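Local atomic coordinates of DUF3256 domain-containing protein (Porphyromonas gingivalis W83, PDB entry 2P3P), a protein that is of unknown function, carries a DUF3256 domain, is probably membrane-associated and can bind magnesium. Residues 100-105 with 169-174. Residues are numbered along the deposited sequence; the frame is centred on the assembly and turned at random. Where two conformers were deposited one is given.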
loop_
_atom_site.group_PDB
_atom_site.type_symbol
_atom_site.label_atom_id
_atom_site.label_comp_id
_atom_site.label_asym_id
_atom_site.label_seq_id
_atom_site.Cartn_x
_atom_site.Cartn_y
_atom_site.Cartn_z
ATOM N N HIS A 100 5.165 -11.348 3.617
ATOM C CA HIS A 100 5.395 -12.499 4.468
ATOM C C HIS A 100 5.961 -12.005 5.809
ATOM O O HIS A 100 6.742 -11.049 5.809
ATOM C CB HIS A 100 6.390 -13.423 3.791
ATOM C CG HIS A 100 5.880 -13.968 2.499
ATOM N ND1 HIS A 100 4.897 -14.929 2.451
ATOM C CD2 HIS A 100 6.153 -13.638 1.211
ATOM C CE1 HIS A 100 4.610 -15.202 1.190
ATOM N NE2 HIS A 100 5.348 -14.426 0.417
ATOM N N PRO A 101 5.612 -12.659 6.934
ATOM C CA PRO A 101 4.760 -13.848 7.083
ATOM C C PRO A 101 3.254 -13.637 6.881
ATOM O O PRO A 101 2.550 -14.596 6.581
ATOM C CB PRO A 101 5.077 -14.347 8.500
ATOM C CG PRO A 101 5.596 -13.191 9.222
ATOM C CD PRO A 101 6.177 -12.229 8.233
ATOM N N VAL A 102 2.759 -12.403 7.020
ATOM C CA VAL A 102 1.360 -12.099 6.676
ATOM C C VAL A 102 1.271 -10.701 6.049
ATOM O O VAL A 102 1.803 -9.739 6.589
ATOM C CB VAL A 102 0.408 -12.218 7.895
ATOM C CG1 VAL A 102 -1.075 -12.101 7.453
ATOM C CG2 VAL A 102 0.614 -13.529 8.631
ATOM N N ALA A 103 0.581 -10.608 4.915
ATOM C CA ALA A 103 0.529 -9.381 4.124
ATOM C C ALA A 103 -0.116 -8.270 4.950
ATOM O O ALA A 103 -1.162 -8.480 5.554
ATOM C CB ALA A 103 -0.225 -9.620 2.816
ATOM N N ASP A 104 0.570 -7.133 5.045
ATOM C CA ASP A 104 0.190 -6.026 5.921
ATOM C C ASP A 104 0.830 -4.761 5.376
ATOM O O ASP A 104 2.040 -4.734 5.087
ATOM C CB ASP A 104 0.607 -6.351 7.365
ATOM C CG ASP A 104 0.017 -5.397 8.389
ATOM O OD1 ASP A 104 -1.197 -5.052 8.282
ATOM O OD2 ASP A 104 0.768 -5.014 9.355
ATOM N N SER A 105 0.008 -3.728 5.195
ATOM C CA SER A 105 0.395 -2.514 4.525
ATOM C C SER A 105 0.506 -1.336 5.501
ATOM O O SER A 105 -0.234 -1.267 6.472
ATOM C CB SER A 105 -0.653 -2.166 3.455
ATOM O OG SER A 105 -0.704 -3.154 2.432
ATOM N N ARG A 169 -8.053 -5.278 2.206
ATOM C CA ARG A 169 -8.540 -6.601 2.533
ATOM C C ARG A 169 -7.923 -6.981 3.875
ATOM O O ARG A 169 -6.732 -6.713 4.105
ATOM C CB ARG A 169 -8.171 -7.634 1.459
ATOM C CG ARG A 169 -6.700 -7.856 1.258
ATOM C CD ARG A 169 -6.351 -8.803 0.100
ATOM N NE ARG A 169 -6.861 -8.327 -1.192
ATOM C CZ ARG A 169 -7.238 -9.131 -2.192
ATOM N NH1 ARG A 169 -7.144 -10.445 -2.085
ATOM N NH2 ARG A 169 -7.690 -8.621 -3.317
ATOM N N GLN A 170 -8.744 -7.516 4.775
ATOM C CA GLN A 170 -8.210 -8.131 5.975
ATOM C C GLN A 170 -7.484 -9.411 5.603
ATOM O O GLN A 170 -7.918 -10.188 4.747
ATOM C CB GLN A 170 -9.260 -8.307 7.108
ATOM C CG GLN A 170 -10.493 -9.202 6.802
ATOM C CD GLN A 170 -10.190 -10.682 6.920
ATOM O OE1 GLN A 170 -9.198 -11.064 7.529
ATOM N NE2 GLN A 170 -10.981 -11.504 6.257
ATOM N N THR A 171 -6.339 -9.617 6.229
ATOM C CA THR A 171 -5.576 -10.831 5.998
ATOM C C THR A 171 -5.487 -11.648 7.283
ATOM O O THR A 171 -4.594 -12.487 7.405
ATOM C CB THR A 171 -4.185 -10.544 5.412
ATOM O OG1 THR A 171 -3.491 -9.624 6.249
ATOM C CG2 THR A 171 -4.250 -9.920 4.003
ATOM N N VAL A 172 -6.419 -11.424 8.217
ATOM C CA VAL A 172 -6.547 -12.237 9.431
ATOM C C VAL A 172 -7.013 -13.685 9.113
ATOM O O VAL A 172 -6.527 -14.666 9.691
ATOM C CB VAL A 172 -7.541 -11.555 10.462
ATOM C CG1 VAL A 172 -7.790 -12.449 11.661
ATOM C CG2 VAL A 172 -7.031 -10.188 10.909
ATOM N N THR A 173 -8.007 -13.818 8.250
ATOM C CA THR A 173 -8.562 -15.123 7.981
ATOM C C THR A 173 -7.498 -16.149 7.609
ATOM O O THR A 173 -7.510 -17.259 8.129
ATOM C CB THR A 173 -9.646 -15.105 6.908
ATOM O OG1 THR A 173 -10.708 -14.239 7.310
ATOM C CG2 THR A 173 -10.184 -16.550 6.681
ATOM N N GLU A 174 -6.537 -15.778 6.776
ATOM C CA GLU A 174 -5.459 -16.735 6.424
ATOM C C GLU A 174 -4.556 -17.132 7.600
ATOM O O GLU A 174 -3.966 -18.208 7.577
ATOM C CB GLU A 174 -4.642 -16.232 5.248
ATOM C CG GLU A 174 -3.891 -14.960 5.487
ATOM C CD GLU A 174 -3.485 -14.327 4.189
ATOM O OE1 GLU A 174 -4.338 -13.637 3.571
ATOM O OE2 GLU A 174 -2.325 -14.565 3.760
HETATM O O HOH W 1 -0.958 -12.625 3.375
#
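Thr171 reaches across to Ala103 with its hydroxyl. OG1 donates a hydrogen bond of 2.7 Å to Ala103 O and arrives nearly in line with the carbonyl bond, at a C=O...donor angle of 160°. The first torsion of Thr171 (54°) sets OG1 between its own backbone N and carbonyl carbon, which turns the hydroxyl to the other segment. The methyl CG2 of Thr171 also faces this carbonyl, and it lies 4.2 Å from Ala103 CB.

Val102 packs against the same threonine. The two side chains pass alongside each other, running opposite ways. Val102 was deposited in two conformers. In the one given, CG1 is anti to the backbone N (chi1 -172°) and does the touching. This CG1 sits 3.5 Å from Thr171 O and 3.7 Å from Thr171 OG1. It only grazes Glu174 CG, at 4.5 Å.

A water accepts from Ala103 N at 3.0 Å. Its link to Glu174 OE2, at 2.4 Å, is shorter than an ordinary hydrogen bond and is doubtful. The backbone behind Thr171 is tied down by Gln170, whose OE1 accepts from Thr173 N on a lone pair, in the carbonyl plane. Its NE2 donates to Thr173 OG1.

The contact joins the start of strand 104-111, in the seven-stranded antiparallel sheet, to the end of strand 165-170, in the four-stranded one. Strand 155-159 lies between them: Ser105 bonds to Met155 and Arg169 to Gln156 through their backbones.

The chemistry is mixed. A direct bond from Thr171 and a bond to water serve the backbone C=O and N-H of Ala103. Thr171 O, in contrast, is buried, beside a valine methyl in the conformer given, and has no hydrogen-bonding partner in the model.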